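OxsB protein (Bacillus megaterium, PDB 5UL3) catalyses, as a cobalamin-dependent radical S-adenosylmethionine enzyme, the oxidative ring contraction of dAMP to an oxetane aldehyde in oxetanocin A biosynthesis. Local coordinates at residues 34-39 with 48-53; 85-90 with 150-155; 418-423 with 460-465; 514-517 with 522-525. All blocks are in the same frame, centred on the assembly; numbering follows the deposited sequence. Where two conformers were deposited one is given.

Contact 1 (34-39 with 48-53); sequences RCEELF and KRILVS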
loop_
_atom_site.group_PDB
_atom_site.type_symbol
_atom_site.label_atom_id
_atom_site.label_comp_id
_atom_site.label_asym_id
_atom_site.label_seq_id
_atom_site.Cartn_x
_atom_site.Cartn_y
_atom_site.Cartn_z
ATOM N N ARG A 34 -28.549 17.236 8.136
ATOM C CA ARG A 34 -29.785 16.486 7.958
ATOM C C ARG A 34 -30.439 16.147 9.289
ATOM O O ARG A 34 -31.663 15.970 9.344
ATOM C CB ARG A 34 -29.525 15.222 7.149
ATOM C CG ARG A 34 -29.115 15.523 5.724
ATOM C CD ARG A 34 -28.410 14.351 5.071
ATOM N NE ARG A 34 -27.845 14.715 3.771
ATOM C CZ ARG A 34 -28.175 14.134 2.624
ATOM N NH1 ARG A 34 -29.067 13.148 2.610
ATOM N NH2 ARG A 34 -27.604 14.532 1.495
ATOM N N CYS A 35 -29.652 16.048 10.368
ATOM C CA CYS A 35 -30.249 15.816 11.680
ATOM C C CYS A 35 -30.957 17.067 12.195
ATOM O O CYS A 35 -32.031 16.972 12.802
ATOM C CB CYS A 35 -29.187 15.352 12.680
ATOM S SG CYS A 35 -28.601 13.655 12.418
ATOM N N GLU A 36 -30.371 18.244 11.969
ATOM C CA GLU A 36 -31.037 19.482 12.368
ATOM C C GLU A 36 -32.358 19.654 11.636
ATOM O O GLU A 36 -33.375 20.002 12.249
ATOM C CB GLU A 36 -30.128 20.683 12.113
ATOM C CG GLU A 36 -28.873 20.653 12.953
ATOM C CD GLU A 36 -28.502 22.012 13.504
ATOM O OE1 GLU A 36 -27.621 22.673 12.909
ATOM O OE2 GLU A 36 -29.099 22.418 14.529
ATOM N N GLU A 37 -32.368 19.393 10.328
ATOM C CA GLU A 37 -33.589 19.551 9.547
ATOM C C GLU A 37 -34.660 18.554 9.969
ATOM O O GLU A 37 -35.857 18.842 9.846
ATOM C CB GLU A 37 -33.257 19.419 8.060
ATOM C CG GLU A 37 -32.272 20.489 7.591
ATOM C CD GLU A 37 -31.825 20.332 6.143
ATOM O OE1 GLU A 37 -31.823 19.190 5.625
ATOM O OE2 GLU A 37 -31.466 21.362 5.528
ATOM N N LEU A 38 -34.256 17.392 10.482
ATOM C CA LEU A 38 -35.218 16.399 10.941
ATOM C C LEU A 38 -35.830 16.785 12.285
ATOM O O LEU A 38 -37.005 16.498 12.543
ATOM C CB LEU A 38 -34.543 15.031 11.040
ATOM C CG LEU A 38 -35.251 13.976 11.889
ATOM C CD1 LEU A 38 -36.560 13.539 11.249
ATOM C CD2 LEU A 38 -34.353 12.761 12.178
ATOM N N PHE A 39 -35.054 17.429 13.155
ATOM C CA PHE A 39 -35.559 17.783 14.473
ATOM C C PHE A 39 -36.214 19.156 14.505
ATOM O O PHE A 39 -37.053 19.411 15.380
ATOM C CB PHE A 39 -34.433 17.681 15.511
ATOM C CG PHE A 39 -34.241 16.285 16.036
ATOM C CD1 PHE A 39 -33.497 15.358 15.326
ATOM C CD2 PHE A 39 -34.837 15.886 17.222
ATOM C CE1 PHE A 39 -33.348 14.065 15.798
ATOM C CE2 PHE A 39 -34.688 14.602 17.695
ATOM C CZ PHE A 39 -33.936 13.688 16.982
ATOM N N LYS A 48 -30.848 23.320 21.951
ATOM C CA LYS A 48 -29.783 24.313 21.855
ATOM C C LYS A 48 -28.682 23.900 20.884
ATOM O O LYS A 48 -28.239 24.713 20.068
ATOM C CB LYS A 48 -29.190 24.591 23.239
ATOM C CG LYS A 48 -30.014 25.578 24.059
ATOM C CD LYS A 48 -29.227 26.115 25.244
ATOM C CE LYS A 48 -29.894 27.357 25.828
ATOM N NZ LYS A 48 -29.086 27.942 26.935
ATOM N N ARG A 49 -28.214 22.657 20.955
ATOM C CA ARG A 49 -27.201 22.222 20.003
ATOM C C ARG A 49 -27.272 20.712 19.847
ATOM O O ARG A 49 -27.896 20.010 20.647
ATOM C CB ARG A 49 -25.794 22.681 20.421
ATOM C CG ARG A 49 -25.247 22.048 21.683
ATOM C CD ARG A 49 -23.868 22.620 22.012
ATOM N NE ARG A 49 -23.017 21.667 22.725
ATOM C CZ ARG A 49 -22.149 20.842 22.136
ATOM N NH1 ARG A 49 -21.417 20.015 22.875
ATOM N NH2 ARG A 49 -22.007 20.838 20.814
ATOM N N ILE A 50 -26.663 20.220 18.765
ATOM C CA ILE A 50 -26.597 18.791 18.507
ATOM C C ILE A 50 -25.149 18.413 18.228
ATOM O O ILE A 50 -24.320 19.246 17.860
ATOM C CB ILE A 50 -27.494 18.332 17.336
ATOM C CG1 ILE A 50 -27.035 18.957 16.024
ATOM C CG2 ILE A 50 -28.955 18.648 17.606
ATOM C CD1 ILE A 50 -27.347 18.090 14.836
ATOM N N LEU A 51 -24.869 17.127 18.417
ATOM C CA LEU A 51 -23.564 16.523 18.173
ATOM C C LEU A 51 -23.815 15.150 17.570
ATOM O O LEU A 51 -24.633 14.389 18.096
ATOM C CB LEU A 51 -22.768 16.397 19.484
ATOM C CG LEU A 51 -21.513 15.511 19.464
ATOM C CD1 LEU A 51 -20.468 16.094 18.554
ATOM C CD2 LEU A 51 -20.964 15.321 20.867
ATOM N N VAL A 52 -23.121 14.822 16.478
ATOM C CA VAL A 52 -23.111 13.465 15.944
ATOM C C VAL A 52 -21.711 12.900 16.182
ATOM O O VAL A 52 -20.711 13.575 15.907
ATOM C CB VAL A 52 -23.474 13.415 14.450
ATOM C CG1 VAL A 52 -23.288 11.994 13.904
ATOM C CG2 VAL A 52 -24.926 13.851 14.254
ATOM N N SER A 53 -21.649 11.685 16.699
ATOM C CA SER A 53 -20.366 10.981 16.822
ATOM C C SER A 53 -20.635 9.511 16.548
ATOM O O SER A 53 -21.745 9.129 16.165
ATOM C CB SER A 53 -19.740 11.227 18.204
ATOM O OG SER A 53 -18.406 10.710 18.243
#
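Glu36 and Ile50 mark where helix 28-39 comes nearest to strand 49-53, their CA atoms 7.6 Å apart. The short helical and strand axes approach to 9.7 Å, and their directions make an angle of 134°, so the helix runs roughly counter to the strand. Ile50 has the largest surface buried here. Its CG1 sits between the backbone N and the carbonyl carbon (chi1 64°), and an extended chi2 then sends CD1 out to the helix. There CD1 meets the aliphatic part of Glu36, 3.5 Å from CG, and also lies 3.9 Å from Cys35 CB. The contact belongs to the N-terminal domain, where helix 28-39 covers one face of a four-stranded antiparallel sheet and 49-53 is an edge strand; a classic beta bulge at Lys48 and Arg49, opposite Ile64, starts that strand. One inward-facing position further on, Val52 turns CG2 to Cys35 SG, at 4.1 Å. The sulfur is buried, with Leu17 and Phe21 of helix 7-21 against the same cysteine. Glu36 bends at chi2 (-139°) beyond the CG that touches Ile50, and its OE2 is hydrogen-bonded to Tyr47 OH.

Contact 2 (85-90 with 150-155); sequences LMRWHP and EQLAKV. With EDO (1,2-ethanediol), chain N.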
loop_
_atom_site.group_PDB
_atom_site.type_symbol
_atom_site.label_atom_id
_atom_site.label_comp_id
_atom_site.label_asym_id
_atom_site.label_seq_id
_atom_site.Cartn_x
_atom_site.Cartn_y
_atom_site.Cartn_z
ATOM N N LEU A 85 -20.749 7.456 27.004
ATOM C CA LEU A 85 -21.582 7.364 28.202
ATOM C C LEU A 85 -20.913 6.496 29.256
ATOM O O LEU A 85 -20.996 6.790 30.459
ATOM C CB LEU A 85 -22.964 6.811 27.850
ATOM C CG LEU A 85 -23.825 7.693 26.934
ATOM C CD1 LEU A 85 -25.124 6.983 26.545
ATOM C CD2 LEU A 85 -24.115 9.058 27.550
ATOM N N MET A 86 -20.230 5.426 28.821
ATOM C CA MET A 86 -19.569 4.534 29.765
ATOM C C MET A 86 -18.423 5.233 30.493
ATOM O O MET A 86 -18.207 4.999 31.687
ATOM C CB MET A 86 -19.071 3.279 29.048
ATOM C CG MET A 86 -18.594 2.201 29.992
ATOM S SD MET A 86 -18.106 0.730 29.076
ATOM C CE MET A 86 -19.671 0.280 28.325
ATOM N N ARG A 87 -17.673 6.090 29.797
ATOM C CA ARG A 87 -16.637 6.867 30.473
ATOM C C ARG A 87 -17.244 7.842 31.475
ATOM O O ARG A 87 -16.677 8.068 32.552
ATOM C CB ARG A 87 -15.787 7.627 29.451
ATOM C CG ARG A 87 -14.932 6.728 28.593
ATOM C CD ARG A 87 -13.940 7.539 27.735
ATOM N NE ARG A 87 -14.584 8.444 26.777
ATOM C CZ ARG A 87 -14.880 8.123 25.515
ATOM N NH1 ARG A 87 -14.624 6.902 25.045
ATOM N NH2 ARG A 87 -15.436 9.027 24.729
ATOM N N TRP A 88 -18.387 8.432 31.129
ATOM C CA TRP A 88 -19.046 9.392 32.011
ATOM C C TRP A 88 -19.641 8.716 33.247
ATOM O O TRP A 88 -19.536 9.247 34.365
ATOM C CB TRP A 88 -20.121 10.152 31.226
ATOM C CG TRP A 88 -21.197 10.752 32.081
ATOM C CD1 TRP A 88 -21.094 11.846 32.903
ATOM C CD2 TRP A 88 -22.544 10.295 32.189
ATOM N NE1 TRP A 88 -22.303 12.085 33.520
ATOM C CE2 TRP A 88 -23.208 11.147 33.097
ATOM C CE3 TRP A 88 -23.258 9.244 31.604
ATOM C CZ2 TRP A 88 -24.551 10.980 33.430
ATOM C CZ3 TRP A 88 -24.584 9.080 31.935
ATOM C CH2 TRP A 88 -25.216 9.939 32.852
ATOM N N HIS A 89 -20.237 7.535 33.083
ATOM C CA HIS A 89 -20.923 6.850 34.184
ATOM C C HIS A 89 -20.911 5.353 33.897
ATOM O O HIS A 89 -21.784 4.841 33.181
ATOM C CB HIS A 89 -22.348 7.375 34.331
ATOM C CG HIS A 89 -23.055 6.943 35.591
ATOM N ND1 HIS A 89 -22.776 5.765 36.252
ATOM C CD2 HIS A 89 -24.042 7.549 36.294
ATOM C CE1 HIS A 89 -23.557 5.668 37.316
ATOM N NE2 HIS A 89 -24.335 6.739 37.363
ATOM N N PRO A 90 -19.953 4.615 34.454
ATOM C CA PRO A 90 -19.835 3.184 34.121
ATOM C C PRO A 90 -21.036 2.343 34.535
ATOM O O PRO A 90 -21.156 1.197 34.082
ATOM C CB PRO A 90 -18.572 2.752 34.884
ATOM C CG PRO A 90 -17.806 4.015 35.083
ATOM C CD PRO A 90 -18.821 5.097 35.258
ATOM N N GLU A 150 -14.796 5.581 19.147
ATOM C CA GLU A 150 -14.605 5.814 20.577
ATOM C C GLU A 150 -15.249 7.117 21.060
ATOM O O GLU A 150 -15.260 7.379 22.272
ATOM C CB GLU A 150 -13.113 5.824 20.896
ATOM C CG GLU A 150 -12.449 4.462 20.738
ATOM C CD GLU A 150 -12.829 3.487 21.846
ATOM O OE1 GLU A 150 -13.252 3.926 22.943
ATOM O OE2 GLU A 150 -12.704 2.269 21.606
ATOM N N GLN A 151 -15.784 7.910 20.140
ATOM C CA GLN A 151 -16.386 9.211 20.403
ATOM C C GLN A 151 -15.443 10.097 21.203
ATOM O O GLN A 151 -15.819 10.724 22.195
ATOM C CB GLN A 151 -17.754 9.057 21.080
ATOM C CG GLN A 151 -18.657 8.070 20.328
ATOM C CD GLN A 151 -20.138 8.182 20.685
ATOM O OE1 GLN A 151 -20.571 9.153 21.299
ATOM N NE2 GLN A 151 -20.911 7.167 20.317
ATOM N N LEU A 152 -14.189 10.157 20.745
ATOM C CA LEU A 152 -13.151 10.928 21.412
ATOM C C LEU A 152 -12.964 12.324 20.829
ATOM O O LEU A 152 -12.472 13.209 21.536
ATOM C CB LEU A 152 -11.813 10.171 21.356
ATOM C CG LEU A 152 -11.753 8.864 22.161
ATOM C CD1 LEU A 152 -10.464 8.118 21.841
ATOM C CD2 LEU A 152 -11.867 9.108 23.663
ATOM N N ALA A 153 -13.345 12.545 19.574
ATOM C CA ALA A 153 -13.065 13.818 18.920
ATOM C C ALA A 153 -13.957 13.946 17.702
ATOM O O ALA A 153 -14.418 12.954 17.139
ATOM C CB ALA A 153 -11.597 13.941 18.483
ATOM N N LYS A 154 -14.205 15.193 17.319
ATOM C CA LYS A 154 -14.650 15.502 15.970
ATOM C C LYS A 154 -13.421 15.508 15.069
ATOM O O LYS A 154 -12.432 16.168 15.378
ATOM C CB LYS A 154 -15.353 16.853 15.946
ATOM C CG LYS A 154 -16.649 16.839 16.781
ATOM C CD LYS A 154 -17.545 18.015 16.415
ATOM C CE LYS A 154 -18.142 18.659 17.656
ATOM N NZ LYS A 154 -18.820 19.956 17.344
ATOM N N VAL A 155 -13.465 14.745 13.983
ATOM C CA VAL A 155 -12.307 14.579 13.116
ATOM C C VAL A 155 -12.635 15.189 11.763
ATOM O O VAL A 155 -13.701 14.925 11.203
ATOM C CB VAL A 155 -11.903 13.098 12.962
ATOM C CG1 VAL A 155 -10.621 12.964 12.115
ATOM C CG2 VAL A 155 -11.701 12.444 14.334
HETATM C C1 EDO N . -12.291 -0.278 24.210
HETATM O O1 EDO N . -12.627 -0.284 22.820
HETATM C C2 EDO N . -13.431 0.385 24.970
HETATM O O2 EDO N . -13.882 1.545 24.253
HETATM O O HOH W 1 -13.571 4.315 26.121
#
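Arg87, at the end of helix 83-88, reaches across to the turn that follows helix 138-149 and takes hold of the carbonyl oxygen of Glu150. That helix ends in a Schellman motif, with Gln151 at positive phi, and strand 154-159 of the cobalamin-binding Rossmann domain follows shortly after; the arginine therefore joins the N-terminal part of the chain to that domain. Both terminal nitrogens donate end-on to the one oxygen: NH1 to Glu150 O is 2.9 Å and NH2 to Glu150 O is 3.0 Å. The acceptor lies close to the guanidinium plane, and the donors lie near the carbonyl plane, although both hydrogen bonds are bent, with N-H...O angles of 146° and 142°. A bend at chi3 (-62°), after an extended chi2, sets the group for this two-pronged grip. Leu152 crosses the arginine at about a right angle and places CD2 over the centre of one guanidinium face, 3.7 Å from CZ. The Glu150 chain bends at chi2, and its OE1 makes a long salt bridge to Arg87 NH1. A water lies between these two, accepting from NH1 and donating to OE1. An ethanediol, probably from the crystallisation liquor, donates to both carboxylate oxygens, with its O1 2.8 Å from Glu150 OE2.

Contact 3 (418-423 with 460-465); sequences KMWHYC and RLVSAL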
loop_
_atom_site.group_PDB
_atom_site.type_symbol
_atom_site.label_atom_id
_atom_site.label_comp_id
_atom_site.label_asym_id
_atom_site.label_seq_id
_atom_site.Cartn_x
_atom_site.Cartn_y
_atom_site.Cartn_z
ATOM N N LYS A 418 -6.258 -25.505 -1.378
ATOM C CA LYS A 418 -7.699 -25.286 -1.245
ATOM C C LYS A 418 -8.014 -23.839 -0.873
ATOM O O LYS A 418 -8.927 -23.225 -1.440
ATOM C CB LYS A 418 -8.286 -26.241 -0.205
ATOM C CG LYS A 418 -9.750 -25.950 0.105
ATOM C CD LYS A 418 -10.354 -26.985 1.079
ATOM C CE LYS A 418 -11.826 -26.660 1.355
ATOM N NZ LYS A 418 -12.380 -27.406 2.535
ATOM N N MET A 419 -7.265 -23.274 0.074
ATOM C CA MET A 419 -7.487 -21.885 0.475
ATOM C C MET A 419 -7.277 -20.935 -0.698
ATOM O O MET A 419 -8.085 -20.024 -0.934
ATOM C CB MET A 419 -6.551 -21.515 1.635
ATOM C CG MET A 419 -6.778 -20.101 2.205
ATOM S SD MET A 419 -5.224 -19.418 2.844
ATOM C CE MET A 419 -4.371 -19.159 1.298
ATOM N N TRP A 420 -6.185 -21.123 -1.442
ATOM C CA TRP A 420 -5.950 -20.267 -2.599
ATOM C C TRP A 420 -7.054 -20.421 -3.641
ATOM O O TRP A 420 -7.425 -19.444 -4.310
ATOM C CB TRP A 420 -4.575 -20.580 -3.196
ATOM C CG TRP A 420 -3.469 -19.869 -2.481
ATOM C CD1 TRP A 420 -2.679 -20.360 -1.453
ATOM C CD2 TRP A 420 -3.042 -18.520 -2.704
ATOM N NE1 TRP A 420 -1.786 -19.393 -1.047
ATOM C CE2 TRP A 420 -1.986 -18.257 -1.799
ATOM C CE3 TRP A 420 -3.446 -17.505 -3.589
ATOM C CZ2 TRP A 420 -1.329 -17.026 -1.759
ATOM C CZ3 TRP A 420 -2.793 -16.283 -3.538
ATOM C CH2 TRP A 420 -1.744 -16.055 -2.628
ATOM N N HIS A 421 -7.595 -21.630 -3.790
ATOM C CA HIS A 421 -8.718 -21.817 -4.706
ATOM C C HIS A 421 -9.918 -21.005 -4.252
ATOM O O HIS A 421 -10.567 -20.340 -5.068
ATOM C CB HIS A 421 -9.083 -23.296 -4.818
ATOM C CG HIS A 421 -10.183 -23.573 -5.801
ATOM N ND1 HIS A 421 -11.230 -24.425 -5.523
ATOM C CD2 HIS A 421 -10.393 -23.116 -7.059
ATOM C CE1 HIS A 421 -12.042 -24.476 -6.563
ATOM N NE2 HIS A 421 -11.555 -23.697 -7.512
ATOM N N TYR A 422 -10.220 -21.034 -2.948
ATOM C CA TYR A 422 -11.300 -20.202 -2.424
ATOM C C TYR A 422 -11.037 -18.729 -2.691
ATOM O O TYR A 422 -11.973 -17.973 -2.977
ATOM C CB TYR A 422 -11.488 -20.440 -0.923
ATOM C CG TYR A 422 -12.520 -21.511 -0.621
ATOM C CD1 TYR A 422 -12.168 -22.844 -0.603
ATOM C CD2 TYR A 422 -13.851 -21.184 -0.406
ATOM C CE1 TYR A 422 -13.103 -23.829 -0.347
ATOM C CE2 TYR A 422 -14.802 -22.164 -0.148
ATOM C CZ TYR A 422 -14.413 -23.486 -0.119
ATOM O OH TYR A 422 -15.329 -24.479 0.136
ATOM N N CYS A 423 -9.777 -18.288 -2.567
ATOM C CA CYS A 423 -9.457 -16.903 -2.913
ATOM C C CYS A 423 -9.800 -16.617 -4.372
ATOM O O CYS A 423 -10.415 -15.594 -4.687
ATOM C CB CYS A 423 -7.984 -16.614 -2.662
ATOM S SG CYS A 423 -7.583 -16.514 -0.911
ATOM N N ARG A 460 3.453 -21.707 -10.127
ATOM C CA ARG A 460 2.686 -22.735 -10.823
ATOM C C ARG A 460 1.321 -22.948 -10.172
ATOM O O ARG A 460 0.287 -22.998 -10.854
ATOM C CB ARG A 460 3.519 -24.024 -10.821
ATOM C CG ARG A 460 3.092 -25.122 -11.764
ATOM C CD ARG A 460 4.039 -26.333 -11.663
ATOM N NE ARG A 460 5.359 -26.090 -12.236
ATOM C CZ ARG A 460 6.445 -26.795 -11.940
ATOM N NH1 ARG A 460 6.382 -27.794 -11.059
ATOM N NH2 ARG A 460 7.598 -26.501 -12.512
ATOM N N LEU A 461 1.300 -23.086 -8.844
ATOM C CA LEU A 461 0.051 -23.340 -8.136
ATOM C C LEU A 461 -0.918 -22.162 -8.237
ATOM O O LEU A 461 -2.111 -22.350 -8.505
ATOM C CB LEU A 461 0.354 -23.671 -6.665
ATOM C CG LEU A 461 1.124 -24.982 -6.468
ATOM C CD1 LEU A 461 1.760 -25.075 -5.066
ATOM C CD2 LEU A 461 0.192 -26.185 -6.703
ATOM N N VAL A 462 -0.430 -20.942 -8.014
ATOM C CA VAL A 462 -1.335 -19.790 -8.034
ATOM C C VAL A 462 -1.837 -19.535 -9.449
ATOM O O VAL A 462 -3.029 -19.276 -9.656
ATOM C CB VAL A 462 -0.658 -18.537 -7.453
ATOM C CG1 VAL A 462 -1.605 -17.316 -7.600
ATOM C CG2 VAL A 462 -0.323 -18.762 -5.951
ATOM N N SER A 463 -0.945 -19.611 -10.438
ATOM C CA SER A 463 -1.389 -19.338 -11.809
ATOM C C SER A 463 -2.369 -20.402 -12.303
ATOM O O SER A 463 -3.330 -20.070 -13.017
ATOM C CB SER A 463 -0.188 -19.207 -12.747
ATOM O OG SER A 463 0.573 -20.399 -12.828
ATOM N N ALA A 464 -2.191 -21.664 -11.889
ATOM C CA ALA A 464 -3.122 -22.713 -12.292
ATOM C C ALA A 464 -4.534 -22.456 -11.785
ATOM O O ALA A 464 -5.492 -22.967 -12.375
ATOM C CB ALA A 464 -2.624 -24.090 -11.810
ATOM N N LEU A 465 -4.693 -21.684 -10.706
ATOM C CA LEU A 465 -6.021 -21.344 -10.217
ATOM C C LEU A 465 -6.651 -20.164 -10.951
ATOM O O LEU A 465 -7.753 -19.753 -10.579
ATOM C CB LEU A 465 -5.957 -21.043 -8.724
ATOM C CG LEU A 465 -5.462 -22.222 -7.884
ATOM C CD1 LEU A 465 -5.206 -21.776 -6.445
ATOM C CD2 LEU A 465 -6.490 -23.340 -7.913
#
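With CG anti to the carbonyl carbon (chi1 -83°), Trp420 turns its indole to Val462, whereas His421, with CG anti to the backbone N (chi1 -177°), sets its imidazole beside Leu465. Val462 CG2 lies over the six-membered ring of the indole in a CH-pi contact, 4.2 Å from its centroid and 11° off the normal. On the opposite face of the indole Met419 CE lies over the five-membered ring, so the two faces are covered by methyls from different helices; the indole NE1 is hydrogen-bonded to Ser402 O. Leu465 splits its two methyls. CD1 packs against the helix itself, 3.5 Å from Trp420 CB and 3.6 Å from His421 N, while CD2 is 4.0 Å from His421 CD2. His421 ND1 is hydrogen-bonded to Tyr510 OH. Helix 410-426 lies in the chain between parallel strands 393-398 and 432-436, and helix 452-464 between 432-436 and 470-473, so side chains here join the neighbouring outer helices of two successive beta-alpha-beta crossovers in the partial TIM barrel of radical SAM enzymes.

Contact 4 (514-517 with 522-525); sequences YDKL and EFIE
Phe523 brings its ring to Lys516 and Leu517. With CG anti to the backbone N (chi1 -173°), the ring is carried toward helix 510-519, where the aliphatic chain of Lys516 lies over one face. Lys516 CB forms a CH-pi contact 3.9 Å from the ring centroid, 18° off the normal, and its CD stays with the same ring, 3.8 Å from Phe523 CE1. Leu517 approaches from another direction: its CD2 touches the edge of the ring near its plane, 3.8 Å from Phe523 CE2. The next residue, Ile524, meets backbone instead. Its CD1 approaches the carbonyl oxygen of Leu517 to 3.3 Å, and its CG1 is 4.0 Å from Lys516 O. Leu517 O also accepts a hydrogen bond from Arg460 NH1 of helix 452-464, so this carbonyl has a polar partner as well as the isoleucine methyl. Asp520, between the two helices, accepts from Phe523 N through OD1. Helices 510-519 and 521-527, separated by a single non-helical residue, thus fold against each other as a pair of short consecutive helices beside helix 452-464 of the radical SAM domain.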
loop_
_atom_site.group_PDB
_atom_site.type_symbol
_atom_site.label_atom_id
_atom_site.label_comp_id
_atom_site.label_asym_id
_atom_site.label_seq_id
_atom_site.Cartn_x
_atom_site.Cartn_y
_atom_site.Cartn_z
ATOM N N TYR A 514 -2.582 -30.878 -6.717
ATOM C CA TYR A 514 -1.291 -30.597 -6.094
ATOM C C TYR A 514 -0.212 -31.553 -6.586
ATOM O O TYR A 514 0.871 -31.123 -6.993
ATOM C CB TYR A 514 -1.425 -30.681 -4.573
ATOM C CG TYR A 514 -0.175 -30.341 -3.803
ATOM C CD1 TYR A 514 0.180 -29.015 -3.567
ATOM C CD2 TYR A 514 0.632 -31.340 -3.267
ATOM C CE1 TYR A 514 1.319 -28.695 -2.848
ATOM C CE2 TYR A 514 1.771 -31.028 -2.542
ATOM C CZ TYR A 514 2.116 -29.714 -2.340
ATOM O OH TYR A 514 3.242 -29.418 -1.619
ATOM N N ASP A 515 -0.489 -32.859 -6.546
ATOM C CA ASP A 515 0.526 -33.836 -6.939
ATOM C C ASP A 515 0.922 -33.668 -8.400
ATOM O O ASP A 515 2.106 -33.768 -8.746
ATOM C CB ASP A 515 0.018 -35.256 -6.677
ATOM C CG ASP A 515 0.045 -35.624 -5.209
ATOM O OD1 ASP A 515 0.867 -35.048 -4.464
ATOM O OD2 ASP A 515 -0.749 -36.498 -4.800
ATOM N N LYS A 516 -0.050 -33.394 -9.271
ATOM C CA LYS A 516 0.259 -33.257 -10.690
ATOM C C LYS A 516 1.091 -32.009 -10.969
ATOM O O LYS A 516 2.017 -32.050 -11.787
ATOM C CB LYS A 516 -1.028 -33.252 -11.506
ATOM C CG LYS A 516 -1.600 -34.646 -11.755
ATOM C CD LYS A 516 -2.972 -34.562 -12.409
ATOM C CE LYS A 516 -3.586 -35.938 -12.650
ATOM N NZ LYS A 516 -3.017 -36.605 -13.855
ATOM N N LEU A 517 0.788 -30.888 -10.302
ATOM C CA LEU A 517 1.573 -29.678 -10.537
ATOM C C LEU A 517 2.979 -29.770 -9.954
ATOM O O LEU A 517 3.879 -29.092 -10.451
ATOM C CB LEU A 517 0.836 -28.454 -9.984
ATOM C CG LEU A 517 -0.375 -28.040 -10.825
ATOM C CD1 LEU A 517 -1.218 -27.003 -10.102
ATOM C CD2 LEU A 517 0.084 -27.513 -12.168
ATOM N N GLU A 522 4.397 -34.293 -17.645
ATOM C CA GLU A 522 3.504 -34.200 -18.795
ATOM C C GLU A 522 2.354 -33.245 -18.517
ATOM O O GLU A 522 1.933 -32.494 -19.403
ATOM C CB GLU A 522 2.961 -35.581 -19.164
ATOM C CG GLU A 522 3.983 -36.515 -19.793
ATOM C CD GLU A 522 3.330 -37.704 -20.472
ATOM O OE1 GLU A 522 2.085 -37.807 -20.419
ATOM O OE2 GLU A 522 4.059 -38.532 -21.061
ATOM N N PHE A 523 1.828 -33.269 -17.293
ATOM C CA PHE A 523 0.743 -32.365 -16.925
ATOM C C PHE A 523 1.204 -30.911 -16.983
ATOM O O PHE A 523 0.536 -30.059 -17.581
ATOM C CB PHE A 523 0.231 -32.727 -15.529
ATOM C CG PHE A 523 -0.992 -31.972 -15.101
ATOM C CD1 PHE A 523 -2.256 -32.434 -15.425
ATOM C CD2 PHE A 523 -0.879 -30.823 -14.329
ATOM C CE1 PHE A 523 -3.385 -31.754 -15.006
ATOM C CE2 PHE A 523 -2.004 -30.140 -13.911
ATOM C CZ PHE A 523 -3.258 -30.604 -14.248
ATOM N N ILE A 524 2.355 -30.616 -16.377
ATOM C CA ILE A 524 2.899 -29.261 -16.412
ATOM C C ILE A 524 3.074 -28.790 -17.854
ATOM O O ILE A 524 2.666 -27.678 -18.215
ATOM C CB ILE A 524 4.218 -29.200 -15.623
ATOM C CG1 ILE A 524 3.950 -29.482 -14.139
ATOM C CG2 ILE A 524 4.882 -27.861 -15.814
ATOM C CD1 ILE A 524 5.175 -29.970 -13.360
ATOM N N GLU A 525 3.655 -29.642 -18.707
ATOM C CA GLU A 525 3.825 -29.286 -20.116
ATOM C C GLU A 525 2.488 -29.026 -20.805
ATOM O O GLU A 525 2.366 -28.087 -21.602
ATOM C CB GLU A 525 4.587 -30.388 -20.847
ATOM C CG GLU A 525 6.073 -30.155 -20.850
ATOM C CD GLU A 525 6.414 -28.759 -21.318
ATOM O OE1 GLU A 525 6.180 -28.462 -22.512
ATOM O OE2 GLU A 525 6.894 -27.958 -20.481
#

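The four contacts follow one another in series, so none nests within or crosses another. Contact 1 closes a loop of eight residues inside the N-terminal domain. Contact 2 closes 59 residues and joins that domain to the cobalamin-binding Rossmann fold; the two contacts touch, with Ser53 OG 3.3 Å from Gln151 CA. Further along, contact 3 spans 36 residues between outer helices of the partial barrel, and contact 4 spans just four. These last two also abut: Leu461 and Ala464 pack on Leu517, and Arg460 packs on Ile524. The pairs lie far apart, with the centres of contacts 1 and 4 about 64 Å from each other.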